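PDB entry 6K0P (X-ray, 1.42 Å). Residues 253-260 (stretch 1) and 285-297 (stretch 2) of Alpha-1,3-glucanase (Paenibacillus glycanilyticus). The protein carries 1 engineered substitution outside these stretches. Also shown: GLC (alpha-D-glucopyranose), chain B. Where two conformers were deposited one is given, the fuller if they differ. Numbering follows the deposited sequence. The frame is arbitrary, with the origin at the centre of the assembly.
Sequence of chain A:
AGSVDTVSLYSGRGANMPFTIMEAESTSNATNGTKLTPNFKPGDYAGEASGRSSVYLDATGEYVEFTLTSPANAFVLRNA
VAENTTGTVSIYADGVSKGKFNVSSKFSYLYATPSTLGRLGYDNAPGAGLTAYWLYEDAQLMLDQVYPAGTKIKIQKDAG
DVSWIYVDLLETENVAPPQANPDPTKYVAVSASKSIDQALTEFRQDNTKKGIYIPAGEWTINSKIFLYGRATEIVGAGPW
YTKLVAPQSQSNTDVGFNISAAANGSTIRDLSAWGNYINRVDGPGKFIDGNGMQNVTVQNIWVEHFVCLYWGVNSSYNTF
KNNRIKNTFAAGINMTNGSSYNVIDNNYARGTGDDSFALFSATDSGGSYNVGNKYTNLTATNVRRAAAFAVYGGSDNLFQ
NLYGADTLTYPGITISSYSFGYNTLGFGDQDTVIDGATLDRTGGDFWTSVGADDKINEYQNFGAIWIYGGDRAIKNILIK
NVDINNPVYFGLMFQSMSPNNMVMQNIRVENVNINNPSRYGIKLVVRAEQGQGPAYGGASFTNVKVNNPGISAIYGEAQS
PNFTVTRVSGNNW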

ATOM      1  N   THR A 253       5.236 -19.096  -6.765  1.00 11.22           N
ATOM      2  CA  THR A 253       6.447 -19.735  -6.249  0.52 13.21           C
ATOM      3  C   THR A 253       7.046 -18.870  -5.144  1.00 12.68           C
ATOM      4  O   THR A 253       7.229 -17.664  -5.341  1.00 12.03           O
ATOM      5  CB  THR A 253       7.488 -19.892  -7.365  0.52 12.28           C
ATOM      6  OG1 THR A 253       6.848 -20.219  -8.605  0.52 15.81           O
ATOM      7  CG2 THR A 253       8.479 -20.997  -7.015  0.52 14.71           C
ATOM      8  N   ASP A 254       7.367 -19.481  -4.005  1.00 12.17           N
ATOM      9  CA  ASP A 254       7.902 -18.781  -2.837  1.00 12.30           C
ATOM     10  C   ASP A 254       9.396 -18.606  -3.058  1.00 16.25           C
ATOM     11  O   ASP A 254      10.182 -19.528  -2.825  1.00 17.29           O
ATOM     12  CB  ASP A 254       7.622 -19.617  -1.594  1.00 11.60           C
ATOM     13  CG  ASP A 254       7.925 -18.890  -0.288  1.00 13.86           C
ATOM     14  OD1 ASP A 254       8.033 -17.641  -0.271  1.00 12.86           O
ATOM     15  OD2 ASP A 254       8.044 -19.599   0.745  1.00 14.04           O
ATOM     16  N   VAL A 255       9.793 -17.430  -3.544  1.00 11.82           N
ATOM     17  CA  VAL A 255      11.171 -17.163  -3.920  1.00 12.79           C
ATOM     18  C   VAL A 255      11.580 -15.822  -3.335  1.00 11.69           C
ATOM     19  O   VAL A 255      10.742 -15.022  -2.912  1.00 13.13           O
ATOM     20  CB  VAL A 255      11.379 -17.194  -5.453  1.00 14.61           C
ATOM     21  CG1 VAL A 255      10.973 -18.560  -6.001  1.00 15.85           C
ATOM     22  CG2 VAL A 255      10.581 -16.077  -6.123  1.00 15.79           C
ATOM     23  N   GLY A 256      12.890 -15.593  -3.277  1.00 12.17           N
ATOM     24  CA  GLY A 256      13.394 -14.354  -2.726  1.00 12.14           C
ATOM     25  C   GLY A 256      14.545 -14.622  -1.789  1.00 11.59           C
ATOM     26  O   GLY A 256      15.381 -15.480  -2.078  1.00 12.93           O
ATOM     27  N   PHE A 257      14.598 -13.905  -0.670  1.00 11.07           N
ATOM     28  CA  PHE A 257      15.671 -14.058   0.303  1.00 11.11           C
ATOM     29  C   PHE A 257      15.111 -14.485   1.649  1.00 13.11           C
ATOM     30  O   PHE A 257      13.969 -14.175   2.000  1.00 13.34           O
ATOM     31  CB  PHE A 257      16.459 -12.751   0.476  1.00 13.39           C
ATOM     32  CG  PHE A 257      17.216 -12.347  -0.757  1.00 11.55           C
ATOM     33  CD1 PHE A 257      18.404 -12.969  -1.098  1.00 13.55           C
ATOM     34  CD2 PHE A 257      16.708 -11.368  -1.598  1.00 13.13           C
ATOM     35  CE1 PHE A 257      19.082 -12.613  -2.251  1.00 13.69           C
ATOM     36  CE2 PHE A 257      17.383 -11.002  -2.741  1.00 14.21           C
ATOM     37  CZ  PHE A 257      18.571 -11.623  -3.072  1.00 12.80           C
ATOM     38  N   ASN A 258      15.928 -15.221   2.398  1.00 11.87           N
ATOM     39  CA  ASN A 258      15.605 -15.588   3.767  1.00 12.88           C
ATOM     40  C   ASN A 258      16.866 -15.361   4.588  1.00 13.75           C
ATOM     41  O   ASN A 258      17.898 -15.990   4.330  1.00 13.33           O
ATOM     42  CB  ASN A 258      15.133 -17.050   3.847  1.00 12.58           C
ATOM     43  CG  ASN A 258      14.618 -17.430   5.226  1.00 14.99           C
ATOM     44  OD1 ASN A 258      15.173 -17.010   6.239  1.00 15.94           O
ATOM     45  ND2 ASN A 258      13.559 -18.243   5.272  1.00 14.92           N
ATOM     46  N   ILE A 259      16.793 -14.438   5.541  1.00 11.87           N
ATOM     47  CA  ILE A 259      17.955 -13.949   6.275  1.00 11.65           C
ATOM     48  C   ILE A 259      18.017 -14.669   7.619  1.00 12.06           C
ATOM     49  O   ILE A 259      17.186 -14.424   8.502  1.00 13.52           O
ATOM     50  CB  ILE A 259      17.882 -12.428   6.466  1.00 13.73           C
ATOM     51  CG1 ILE A 259      17.634 -11.735   5.116  1.00 12.40           C
ATOM     52  CG2 ILE A 259      19.166 -11.917   7.132  1.00 10.88           C
ATOM     53  CD1 ILE A 259      17.521 -10.214   5.206  1.00 14.42           C
ATOM     54  N   SER A 260      18.990 -15.565   7.768  1.00 12.02           N
ATOM     55  CA  SER A 260      19.219 -16.260   9.026  1.00 12.60           C
ATOM     56  C   SER A 260      19.904 -15.333  10.029  1.00 12.86           C
ATOM     57  O   SER A 260      20.463 -14.296   9.671  1.00 12.56           O
ATOM     58  CB  SER A 260      20.085 -17.496   8.790  1.00 14.72           C
ATOM     59  OG  SER A 260      19.455 -18.376   7.867  1.00 15.81           O
ATOM     60  N   GLY A 285       5.282 -16.635   0.395  1.00 12.03           N
ATOM     61  CA  GLY A 285       5.039 -15.509  -0.485  1.00 12.42           C
ATOM     62  C   GLY A 285       5.602 -14.169  -0.068  1.00 11.92           C
ATOM     63  O   GLY A 285       5.304 -13.165  -0.729  1.00 11.21           O
ATOM     64  N   LYS A 286       6.403 -14.105   0.987  1.00 11.19           N
ATOM     65  CA  LYS A 286       7.068 -12.857   1.334  1.00 10.24           C
ATOM     66  C   LYS A 286       8.395 -12.805   0.593  1.00 12.33           C
ATOM     67  O   LYS A 286       9.155 -13.780   0.606  1.00 13.56           O
ATOM     68  CB  LYS A 286       7.298 -12.759   2.843  1.00 13.55           C
ATOM     69  CG  LYS A 286       6.010 -12.625   3.641  1.00 12.73           C
ATOM     70  CD  LYS A 286       5.490 -13.971   4.143  1.00 13.95           C
ATOM     71  CE  LYS A 286       4.292 -13.752   5.050  1.00 15.63           C
ATOM     72  NZ  LYS A 286       3.783 -15.037   5.623  1.00 15.97           N
ATOM     73  N   PHE A 287       8.663 -11.682  -0.085  1.00 10.50           N
ATOM     74  CA  PHE A 287       9.912 -11.592  -0.841  1.00 11.57           C
ATOM     75  C   PHE A 287      11.120 -11.786   0.069  1.00 12.08           C
ATOM     76  O   PHE A 287      12.062 -12.507  -0.281  1.00 11.50           O
ATOM     77  CB  PHE A 287      10.014 -10.267  -1.600  1.00 12.16           C
ATOM     78  CG  PHE A 287      11.377 -10.024  -2.199  1.00 11.32           C
ATOM     79  CD1 PHE A 287      11.907 -10.910  -3.132  1.00 10.95           C
ATOM     80  CD2 PHE A 287      12.125  -8.923  -1.830  1.00 11.54           C
ATOM     81  CE1 PHE A 287      13.167 -10.695  -3.669  1.00 12.77           C
ATOM     82  CE2 PHE A 287      13.384  -8.693  -2.377  1.00 12.46           C
ATOM     83  CZ  PHE A 287      13.904  -9.582  -3.287  1.00 12.26           C
ATOM     84  N   ILE A 288      11.104 -11.164   1.243  1.00 11.75           N
ATOM     85  CA  ILE A 288      12.156 -11.327   2.239  1.00 11.82           C
ATOM     86  C   ILE A 288      11.536 -11.977   3.466  1.00 12.88           C
ATOM     87  O   ILE A 288      10.564 -11.453   4.030  1.00 12.24           O
ATOM     88  CB  ILE A 288      12.812  -9.988   2.610  1.00 10.78           C
ATOM     89  CG1 ILE A 288      13.565  -9.408   1.413  1.00 12.83           C
ATOM     90  CG2 ILE A 288      13.761 -10.169   3.805  1.00 11.61           C
ATOM     91  CD1 ILE A 288      13.893  -7.923   1.566  1.00 15.70           C
ATOM     92  N   ASP A 289      12.092 -13.116   3.874  1.00 12.17           N
ATOM     93  CA  ASP A 289      11.836 -13.698   5.180  1.00 11.52           C
ATOM     94  C   ASP A 289      13.005 -13.356   6.090  1.00 12.65           C
ATOM     95  O   ASP A 289      14.166 -13.370   5.664  1.00 13.14           O
ATOM     96  CB  ASP A 289      11.727 -15.221   5.079  1.00 12.82           C
ATOM     97  CG  ASP A 289      10.576 -15.668   4.208  1.00 13.97           C
ATOM     98  OD1 ASP A 289       9.432 -15.291   4.506  1.00 20.31           O
ATOM     99  OD2 ASP A 289      10.828 -16.398   3.234  1.00 20.94           O
ATOM    100  N   GLY A 290      12.697 -13.037   7.336  1.00 12.56           N
ATOM    101  CA  GLY A 290      13.751 -12.743   8.285  1.00 14.48           C
ATOM    102  C   GLY A 290      13.210 -12.740   9.692  1.00 14.64           C
ATOM    103  O   GLY A 290      13.170 -11.694  10.347  1.00 14.87           O
ATOM    104  N   ASN A 291      12.754 -13.902  10.145  1.00 16.98           N
ATOM    105  CA  ASN A 291      12.128 -13.985  11.457  1.00 19.49           C
ATOM    106  C   ASN A 291      13.150 -13.656  12.535  1.00 14.20           C
ATOM    107  O   ASN A 291      14.231 -14.250  12.592  1.00 16.82           O
ATOM    108  CB  ASN A 291      11.549 -15.381  11.681  1.00 24.29           C
ATOM    109  CG  ASN A 291      10.260 -15.607  10.907  1.00 34.18           C
ATOM    110  OD1 ASN A 291       9.568 -14.657  10.535  1.00 31.10           O
ATOM    111  ND2 ASN A 291       9.931 -16.871  10.664  1.00 36.73           N
ATOM    112  N   GLY A 292      12.807 -12.681  13.373  1.00 12.52           N
ATOM    113  CA  GLY A 292      13.701 -12.231  14.418  1.00 14.66           C
ATOM    114  C   GLY A 292      14.891 -11.423  13.955  1.00 13.30           C
ATOM    115  O   GLY A 292      15.779 -11.146  14.767  1.00 15.75           O
ATOM    116  N   MET A 293      14.947 -11.028  12.681  1.00 13.05           N
ATOM    117  CA  MET A 293      16.146 -10.372  12.176  1.00 11.35           C
ATOM    118  C   MET A 293      16.382  -9.026  12.851  1.00 11.39           C
ATOM    119  O   MET A 293      15.447  -8.345  13.294  1.00 12.54           O
ATOM    120  CB  MET A 293      16.103 -10.207  10.652  1.00 11.88           C
ATOM    121  CG  MET A 293      15.257  -9.040  10.164  1.00 11.58           C
ATOM    122  SD  MET A 293      15.150  -9.063   8.362  1.00 12.18           S
ATOM    123  CE  MET A 293      14.420  -7.452   8.045  1.00 14.17           C
ATOM    124  N   GLN A 294      17.657  -8.643  12.917  1.00 11.42           N
ATOM    125  CA  GLN A 294      18.098  -7.427  13.580  1.00 12.31           C
ATOM    126  C   GLN A 294      19.042  -6.673  12.663  1.00 13.21           C
ATOM    127  O   GLN A 294      19.833  -7.289  11.941  1.00 13.52           O
ATOM    128  CB  GLN A 294      18.847  -7.747  14.901  1.00 13.73           C
ATOM    129  CG  GLN A 294      18.124  -8.759  15.812  1.00 15.11           C
ATOM    130  CD  GLN A 294      17.005  -8.138  16.641  1.00 14.89           C
ATOM    131  OE1 GLN A 294      17.215  -7.138  17.341  1.00 17.50           O
ATOM    132  NE2 GLN A 294      15.817  -8.741  16.580  1.00 15.60           N
ATOM    133  N   ASN A 295      18.949  -5.343  12.684  1.00 11.89           N
ATOM    134  CA  ASN A 295      19.944  -4.462  12.067  1.00 12.35           C
ATOM    135  C   ASN A 295      20.051  -4.638  10.551  1.00 12.60           C
ATOM    136  O   ASN A 295      21.095  -4.339   9.962  1.00 12.38           O
ATOM    137  CB  ASN A 295      21.322  -4.605  12.728  1.00 13.67           C
ATOM    138  CG  ASN A 295      21.290  -4.289  14.205  1.00 18.78           C
ATOM    139  OD1 ASN A 295      21.549  -5.156  15.045  1.00 25.10           O
ATOM    140  ND2 ASN A 295      20.965  -3.052  14.533  1.00 20.21           N
ATOM    141  N   VAL A 296      18.988  -5.107   9.900  1.00 12.49           N
ATOM    142  CA  VAL A 296      18.988  -5.330   8.454  1.00 10.52           C
ATOM    143  C   VAL A 296      18.458  -4.081   7.764  1.00 12.19           C
ATOM    144  O   VAL A 296      17.518  -3.444   8.253  1.00 13.39           O
ATOM    145  CB  VAL A 296      18.140  -6.572   8.104  1.00 11.14           C
ATOM    146  CG1 VAL A 296      17.895  -6.680   6.595  1.00 13.02           C
ATOM    147  CG2 VAL A 296      18.807  -7.851   8.635  1.00 13.11           C
ATOM    148  N   THR A 297      19.063  -3.720   6.631  1.00 10.36           N
ATOM    149  CA  THR A 297      18.637  -2.575   5.839  1.00 10.92           C
ATOM    150  C   THR A 297      18.162  -3.074   4.485  1.00 11.98           C
ATOM    151  O   THR A 297      18.870  -3.832   3.808  1.00 11.43           O
ATOM    152  CB  THR A 297      19.782  -1.581   5.659  1.00 11.81           C
ATOM    153  OG1 THR A 297      20.134  -1.045   6.941  1.00 14.39           O
ATOM    154  CG2 THR A 297      19.368  -0.442   4.743  1.00 13.51           C
TER
HETATM  155  C1  GLC B   1      -2.619 -13.912   7.167  1.00 26.23           C
HETATM  156  C2  GLC B   1      -1.742 -14.878   7.937  1.00 19.72           C
HETATM  157  C3  GLC B   1      -0.321 -14.361   7.954  1.00 19.04           C
HETATM  158  C4  GLC B   1       0.160 -14.083   6.535  1.00 17.66           C
HETATM  159  C5  GLC B   1      -0.764 -13.093   5.881  1.00 16.35           C
HETATM  160  C6  GLC B   1      -0.452 -12.874   4.408  1.00 15.30           C
HETATM  161  O1  GLC B   1      -2.699 -12.767   7.946  1.00 42.68           O
HETATM  162  O2  GLC B   1      -2.304 -15.023   9.246  1.00 19.52           O
HETATM  163  O3  GLC B   1       0.507 -15.408   8.426  1.00 19.46           O
HETATM  164  O4  GLC B   1       1.457 -13.544   6.530  1.00 16.58           O
HETATM  165  O5  GLC B   1      -2.064 -13.594   5.926  1.00 16.93           O
HETATM  166  O6  GLC B   1      -0.408 -14.040   3.635  1.00 15.01           O
HETATM  167  O   HOH W   1       7.772 -16.371   2.380  1.00 13.99           O
HETATM  168  O   HOH W   2      13.596 -16.254   8.377  1.00 24.44           O
HETATM  169  O   HOH W   3      15.627 -15.670  10.543  1.00 25.01           O

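The two stretches run side by side in the same direction and pair as parallel strands over a short length. Phe257 lies beside Ile288, and Asn258 lies beside Asp289. Three backbone hydrogen bonds join them. Phe257 N donates to Phe287 O at 2.9 Å. Asp289 N donates to Phe257 O, also at 2.9 Å and nearly straight. Ile259 N then donates to Asp289 O at 2.8 Å. The bonds step from strand to strand, as parallel pairing requires, with Phe257 using both its N and its O. CA-H...O contacts fill in between them: Gly256 CA to Phe287 O and Asn258 CA to Asp289 O, each 3.3 Å, and Ile288 CA to Phe257 O, 3.4 Å.

A close fit of shape is at Gly256. Its bare CA lets the carbonyl of Phe287 come in close. A CB here would point toward stretch 2 and lie 2.0 Å from Phe287 O, a clash. The backbone angles of Gly256 call for glycine in any case. The hollow left by the absent side chain is thus where the Phe287 carbonyl sits, and from there that oxygen also accepts the Phe257 N-H.

The chain of stretch 2 turns a corner at Phe287 and Ile288. The Phe287 CB points away from stretch 1, but the end of its side chain comes nearer to stretch 1. Its CZ meets Phe257 CD2 at 3.7 Å, at the edge of the Phe257 ring. The ring planes are 77° apart and the centroids 5.8 Å apart, an oblique packing of two buried apolar groups. Phe257 shares its face of the sheet with Ile288.

Ile259 is the main apolar bump of stretch 1, with 101 Å² covered by stretch 2. Its CD1 fits into a hollow lined by three side chains. It lies 3.8 Å from Val296 CG1, 4.0 Å from Ile288 CG2 and 4.1 Å from Met293 SD. A type II turn from Gly290 to Met293, closed by Met293 N to Gly290 O at 3.0 Å, helps to shape this pocket. Gly290 leaves room within it: a CB there would sit 2.5 Å from Met293 SD.

Asn258 and Asp289 share the other face, which is more polar. Asn258 ND2 packs 3.5 Å from Asp289 CB. Water 2 links the stretches here, donating to Asn258 OD1 at 2.8 Å and accepting from Asn291 N at 3.1 Å. Farther along, water 3 lies 2.9 Å from both Ile259 O and Asn291 O.

At the start of the contact, Asp254 reaches across with its carboxylate. Gly285 N donates to Asp254 OD1 at 3.0 Å, where charge strengthens the bond. Water 1 fills the gap nearby. It accepts from Lys286 N at 3.0 Å and lies 3.0 Å from Asp254 OD1 and 2.9 Å from Asp289 OD1. The Lys286 CB points away from stretch 1, and its NZ donates to O4 of the bound glucose at 2.9 Å. Altogether the two stretches bury 569 Å², both sides summed.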